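Local coordinates for FixK2 protein (Bradyrhizobium japonicum, PDB 4I2O), which binds DNA as a transcription regulator of the CRP/FNR superfamily and is probably concerned with the control of nitrogen fixation genes, at residues A[61-66]-A[111-116]; A[66-71]-A[85-90]. The protein carries 1 engineered substitution. All coordinates share one frame; numbering follows the deposited sequence.

Contact 1 (A[61-66]-A[111-116]); sequences VYQVVT and SVRLVK
The carbonyl O of Ser111 receives two backbone N-H groups, Val65 N at 2.8 Å and Thr66 N at 3.2 Å, both reaching it from the same face of its plane. Ser111 N returns a bond to Thr66 O, and the two hydroxyls join as well, Thr66 OG1 lying 2.6 Å from Ser111 OG. Both side chains lie on one face of the strand pair, and chi1 61° places Thr66 OG1 between its own N and carbonyl carbon, beside Ser111 OG. Two residues opposite one make this a classic beta bulge, where the chain turns a corner at Val65 in one of the two sheets of the cyclic nucleotide-binding domain. Before it the antiparallel ladder is regular: Val61 and Val115 exchange two backbone bonds, as do Gln63 and Arg113, flanking the non-hydrogen-bonded pair Tyr62 and Leu114. The Gln63 and Arg113 side chains run side by side, amide and guanidinium planes turned 47° apart; Gln63 OE1 lies 2.9 Å from Arg113 NH2, while Gln63 NE2 is held by Gly89 O. Val65 crosses the arginine at about a right angle, its CG2 3.4 Å from Arg113 CG. On the opposite face of the strand pair Tyr62 and Leu114 point the same way, Tyr62 CE1 3.7 Å from Leu114 CD2, with Val112 CG2 at the ring edge; Phe92 and Tyr52 also meet this ring.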
loop_
_atom_site.group_PDB
_atom_site.type_symbol
_atom_site.label_atom_id
_atom_site.label_comp_id
_atom_site.label_asym_id
_atom_site.label_seq_id
_atom_site.Cartn_x
_atom_site.Cartn_y
_atom_site.Cartn_z
ATOM N N VAL A 61 4.109 19.356 7.180
ATOM C CA VAL A 61 3.376 18.182 7.658
ATOM C C VAL A 61 2.165 18.742 8.371
ATOM O O VAL A 61 2.251 19.809 8.967
ATOM C CB VAL A 61 4.221 17.339 8.616
ATOM C CG1 VAL A 61 3.481 16.068 9.029
ATOM C CG2 VAL A 61 5.552 16.942 7.917
ATOM N N TYR A 62 1.058 18.011 8.325
ATOM C CA TYR A 62 -0.273 18.559 8.666
ATOM C C TYR A 62 -1.048 17.647 9.619
ATOM O O TYR A 62 -0.875 16.421 9.594
ATOM C CB TYR A 62 -1.127 18.623 7.389
ATOM C CG TYR A 62 -0.510 19.384 6.221
ATOM C CD1 TYR A 62 -0.880 20.698 5.952
ATOM C CD2 TYR A 62 0.437 18.792 5.399
ATOM C CE1 TYR A 62 -0.283 21.426 4.868
ATOM C CE2 TYR A 62 1.015 19.487 4.326
ATOM C CZ TYR A 62 0.649 20.796 4.068
ATOM O OH TYR A 62 1.235 21.449 2.983
ATOM N N GLN A 63 -1.940 18.223 10.425
ATOM C CA GLN A 63 -2.806 17.400 11.250
ATOM C C GLN A 63 -4.210 17.954 11.096
ATOM O O GLN A 63 -4.417 19.156 11.236
ATOM C CB GLN A 63 -2.351 17.419 12.714
ATOM C CG GLN A 63 -3.269 16.610 13.617
ATOM C CD GLN A 63 -2.885 16.714 15.062
ATOM O OE1 GLN A 63 -2.508 17.800 15.543
ATOM N NE2 GLN A 63 -2.963 15.587 15.783
ATOM N N VAL A 64 -5.178 17.110 10.734
ATOM C CA VAL A 64 -6.582 17.613 10.678
ATOM C C VAL A 64 -7.071 18.011 12.070
ATOM O O VAL A 64 -6.928 17.246 13.037
ATOM C CB VAL A 64 -7.496 16.522 10.059
ATOM C CG1 VAL A 64 -8.900 17.012 9.873
ATOM C CG2 VAL A 64 -6.945 16.007 8.702
ATOM N N VAL A 65 -7.622 19.217 12.199
ATOM C CA VAL A 65 -8.284 19.623 13.450
ATOM C C VAL A 65 -9.784 19.430 13.256
ATOM O O VAL A 65 -10.432 18.668 13.992
ATOM C CB VAL A 65 -7.975 21.067 13.809
ATOM C CG1 VAL A 65 -8.710 21.470 15.110
ATOM C CG2 VAL A 65 -6.492 21.261 13.976
ATOM N N THR A 66 -10.352 20.083 12.254
ATOM C CA THR A 66 -11.745 19.742 11.891
ATOM C C THR A 66 -11.837 19.483 10.423
ATOM O O THR A 66 -10.995 19.963 9.670
ATOM C CB THR A 66 -12.723 20.878 12.208
ATOM O OG1 THR A 66 -12.366 22.054 11.445
ATOM C CG2 THR A 66 -12.678 21.260 13.726
ATOM N N SER A 111 -9.975 22.542 8.860
ATOM C CA SER A 111 -8.901 23.291 9.525
ATOM C C SER A 111 -7.790 22.313 9.911
ATOM O O SER A 111 -8.048 21.183 10.308
ATOM C CB SER A 111 -9.423 24.044 10.758
ATOM O OG SER A 111 -10.070 23.162 11.668
ATOM N N VAL A 112 -6.547 22.733 9.708
ATOM C CA VAL A 112 -5.432 21.870 10.032
ATOM C C VAL A 112 -4.468 22.647 10.938
ATOM O O VAL A 112 -4.518 23.893 11.056
ATOM C CB VAL A 112 -4.677 21.431 8.770
ATOM C CG1 VAL A 112 -5.618 20.573 7.848
ATOM C CG2 VAL A 112 -4.099 22.667 8.054
ATOM N N ARG A 113 -3.580 21.910 11.581
ATOM C CA ARG A 113 -2.376 22.537 12.171
ATOM C C ARG A 113 -1.221 22.061 11.279
ATOM O O ARG A 113 -1.273 20.948 10.721
ATOM C CB ARG A 113 -2.160 22.052 13.601
ATOM C CG ARG A 113 -3.306 22.403 14.552
ATOM C CD ARG A 113 -3.047 22.068 16.022
ATOM N NE ARG A 113 -2.238 20.869 16.235
ATOM C CZ ARG A 113 -1.846 20.448 17.441
ATOM N NH1 ARG A 113 -2.201 21.125 18.532
ATOM N NH2 ARG A 113 -1.098 19.350 17.569
ATOM N N LEU A 114 -0.176 22.869 11.100
ATOM C CA LEU A 114 0.958 22.359 10.312
ATOM C C LEU A 114 2.283 22.818 10.884
ATOM O O LEU A 114 2.328 23.801 11.589
ATOM C CB LEU A 114 0.854 22.729 8.829
ATOM C CG LEU A 114 0.585 24.204 8.502
ATOM C CD1 LEU A 114 1.849 24.992 8.442
ATOM C CD2 LEU A 114 -0.144 24.294 7.181
ATOM N N VAL A 115 3.350 22.085 10.567
ATOM C CA VAL A 115 4.683 22.406 11.051
ATOM C C VAL A 115 5.613 22.258 9.873
ATOM O O VAL A 115 5.320 21.505 8.961
ATOM C CB VAL A 115 5.135 21.435 12.162
ATOM C CG1 VAL A 115 4.310 21.658 13.441
ATOM C CG2 VAL A 115 4.990 20.044 11.716
ATOM N N LYS A 116 6.729 22.978 9.873
ATOM C CA LYS A 116 7.672 22.767 8.787
ATOM C C LYS A 116 8.318 21.395 8.931
ATOM O O LYS A 116 8.701 20.986 10.030
ATOM C CB LYS A 116 8.770 23.820 8.735
ATOM C CG LYS A 116 8.261 25.217 8.557
ATOM C CD LYS A 116 9.386 26.178 8.167
ATOM C CE LYS A 116 8.861 27.613 8.175
ATOM N NZ LYS A 116 8.357 28.005 9.528
#

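Contact 2 (A[66-71]-A[85-90]); sequences TGAVRS and FHLPGD
The imidazole of His86 takes two partners at its edge and in its plane, Ser71 OG, 2.6 Å from His86 NE2, and Val69 CG1, 3.9 Å from His86 CD2, while the ring of Phe92 stacks on it. Val69, Ser71 and His86 belong to the beta hairpin of strands 69-74 and 80-86, Phe92 to strand 91-92 of the other sheet. His86 N gives a bond to Val69 O; Val69 N answers with a bond to His86 O, closing a hydrogen-bonded antiparallel pair. An alanine at His86 would probably leave Ser71 OG without this partner and Phe92 without its stacked ring. On the face of the sheet carrying Arg70 and Phe85, the Phe85 ring has Val69 O near its plane at the edge, and Arg70 CB lies 4.1 Å from Phe85 CD1. Beyond that carbon the extended Arg70 chain leads away, and the salt bridge of its guanidinium to Asp186 links the hairpin to helix 184-191, within the helix-turn-helix range; Glu105 and Asp48 are further salt-bridge partners. Past His86 the bonded ladder gives way to packing: Ala68 CB touches Leu87 CD2, and Gly67 O lies 3.4 Å from Pro88 CD. A type II turn from Leu87 to Asp90 follows, closed by Asp90 N on Leu87 O and by Leu87 N, which meets Asp90 OD2 at 2.9 Å from above the carboxylate plane.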
loop_
_atom_site.group_PDB
_atom_site.type_symbol
_atom_site.label_atom_id
_atom_site.label_comp_id
_atom_site.label_asym_id
_atom_site.label_seq_id
_atom_site.Cartn_x
_atom_site.Cartn_y
_atom_site.Cartn_z
ATOM N N THR A 66 -10.352 20.083 12.254
ATOM C CA THR A 66 -11.745 19.742 11.891
ATOM C C THR A 66 -11.837 19.483 10.423
ATOM O O THR A 66 -10.995 19.963 9.670
ATOM C CB THR A 66 -12.723 20.878 12.208
ATOM O OG1 THR A 66 -12.366 22.054 11.445
ATOM C CG2 THR A 66 -12.678 21.260 13.726
ATOM N N GLY A 67 -12.866 18.740 10.017
ATOM C CA GLY A 67 -13.083 18.406 8.616
ATOM C C GLY A 67 -12.498 17.064 8.177
ATOM O O GLY A 67 -12.548 16.101 8.916
ATOM N N ALA A 68 -12.030 16.984 6.938
ATOM C CA ALA A 68 -11.606 15.684 6.377
ATOM C C ALA A 68 -10.841 15.933 5.096
ATOM O O ALA A 68 -11.179 16.850 4.332
ATOM C CB ALA A 68 -12.854 14.783 6.094
ATOM N N VAL A 69 -9.877 15.055 4.835
ATOM C CA VAL A 69 -8.966 15.227 3.689
ATOM C C VAL A 69 -8.880 13.889 2.943
ATOM O O VAL A 69 -8.876 12.836 3.557
ATOM C CB VAL A 69 -7.569 15.661 4.223
ATOM C CG1 VAL A 69 -6.513 15.734 3.061
ATOM C CG2 VAL A 69 -7.682 17.073 4.895
ATOM N N ARG A 70 -8.777 13.930 1.626
ATOM C CA ARG A 70 -8.452 12.689 0.876
ATOM C C ARG A 70 -7.082 12.769 0.223
ATOM O O ARG A 70 -6.725 13.814 -0.310
ATOM C CB ARG A 70 -9.541 12.437 -0.188
ATOM C CG ARG A 70 -9.743 13.632 -1.150
ATOM C CD ARG A 70 -10.862 13.362 -2.276
ATOM N NE ARG A 70 -11.082 14.607 -2.993
ATOM C CZ ARG A 70 -12.141 15.414 -2.825
ATOM N NH1 ARG A 70 -13.195 15.071 -2.089
ATOM N NH2 ARG A 70 -12.183 16.566 -3.470
ATOM N N SER A 71 -6.322 11.668 0.259
ATOM C CA SER A 71 -5.019 11.572 -0.401
ATOM C C SER A 71 -5.226 10.597 -1.544
ATOM O O SER A 71 -5.820 9.542 -1.318
ATOM C CB SER A 71 -3.921 10.973 0.542
ATOM O OG SER A 71 -3.512 11.942 1.518
ATOM N N PHE A 85 -8.163 8.366 3.752
ATOM C CA PHE A 85 -8.983 9.526 4.236
ATOM C C PHE A 85 -8.357 9.957 5.537
ATOM O O PHE A 85 -8.009 9.103 6.358
ATOM C CB PHE A 85 -10.375 9.073 4.506
ATOM C CG PHE A 85 -11.171 8.768 3.248
ATOM C CD1 PHE A 85 -11.460 9.809 2.333
ATOM C CD2 PHE A 85 -11.623 7.481 2.981
ATOM C CE1 PHE A 85 -12.179 9.558 1.172
ATOM C CE2 PHE A 85 -12.425 7.235 1.816
ATOM C CZ PHE A 85 -12.683 8.295 0.900
ATOM N N HIS A 86 -8.145 11.263 5.740
ATOM C CA HIS A 86 -7.543 11.750 7.014
ATOM C C HIS A 86 -8.614 12.537 7.722
ATOM O O HIS A 86 -9.290 13.372 7.113
ATOM C CB HIS A 86 -6.393 12.678 6.706
ATOM C CG HIS A 86 -5.427 12.075 5.726
ATOM N ND1 HIS A 86 -4.761 10.914 6.004
ATOM C CD2 HIS A 86 -5.046 12.446 4.479
ATOM C CE1 HIS A 86 -3.940 10.629 4.995
ATOM N NE2 HIS A 86 -4.132 11.521 4.043
ATOM N N LEU A 87 -8.860 12.151 8.968
ATOM C CA LEU A 87 -10.030 12.604 9.716
ATOM C C LEU A 87 -9.446 13.365 10.932
ATOM O O LEU A 87 -8.240 13.392 11.118
ATOM C CB LEU A 87 -10.822 11.365 10.145
ATOM C CG LEU A 87 -11.380 10.538 8.991
ATOM C CD1 LEU A 87 -12.040 9.313 9.582
ATOM C CD2 LEU A 87 -12.418 11.362 8.146
ATOM N N PRO A 88 -10.286 14.009 11.761
ATOM C CA PRO A 88 -9.695 14.814 12.833
ATOM C C PRO A 88 -8.751 14.074 13.792
ATOM O O PRO A 88 -9.036 12.933 14.256
ATOM C CB PRO A 88 -10.928 15.343 13.587
ATOM C CG PRO A 88 -11.966 15.435 12.514
ATOM C CD PRO A 88 -11.725 14.242 11.607
ATOM N N GLY A 89 -7.626 14.736 14.044
ATOM C CA GLY A 89 -6.530 14.186 14.816
ATOM C C GLY A 89 -5.490 13.464 13.953
ATOM O O GLY A 89 -4.353 13.266 14.390
ATOM N N ASP A 90 -5.849 13.075 12.737
ATOM C CA ASP A 90 -4.903 12.327 11.902
ATOM C C ASP A 90 -3.799 13.227 11.371
ATOM O O ASP A 90 -4.057 14.337 10.925
ATOM C CB ASP A 90 -5.606 11.710 10.676
ATOM C CG ASP A 90 -6.479 10.506 11.016
ATOM O OD1 ASP A 90 -6.384 9.944 12.135
ATOM O OD2 ASP A 90 -7.260 10.089 10.124
#

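In the fold
Contacts 1 and 2 share Thr66, just after the corner at Val65 by which the chain passes from one four-stranded antiparallel sheet of the cyclic nucleotide-binding domain to the other. Contact 1 joins two central strands of the first sheet and is only partly buried, with Val65, Thr66 and Arg113 exposed; contact 2, the hairpin at the edge of the second sheet, is mostly buried and nearer the bound nucleic acid. Their chemistry follows: a long backbone ladder with a bulge in contact 1, and in contact 2 a single bonded pair with histidine, serine and buried arginine. They also touch directly, since Val64 probably bonds to Gly89 and Asp90 through its backbone.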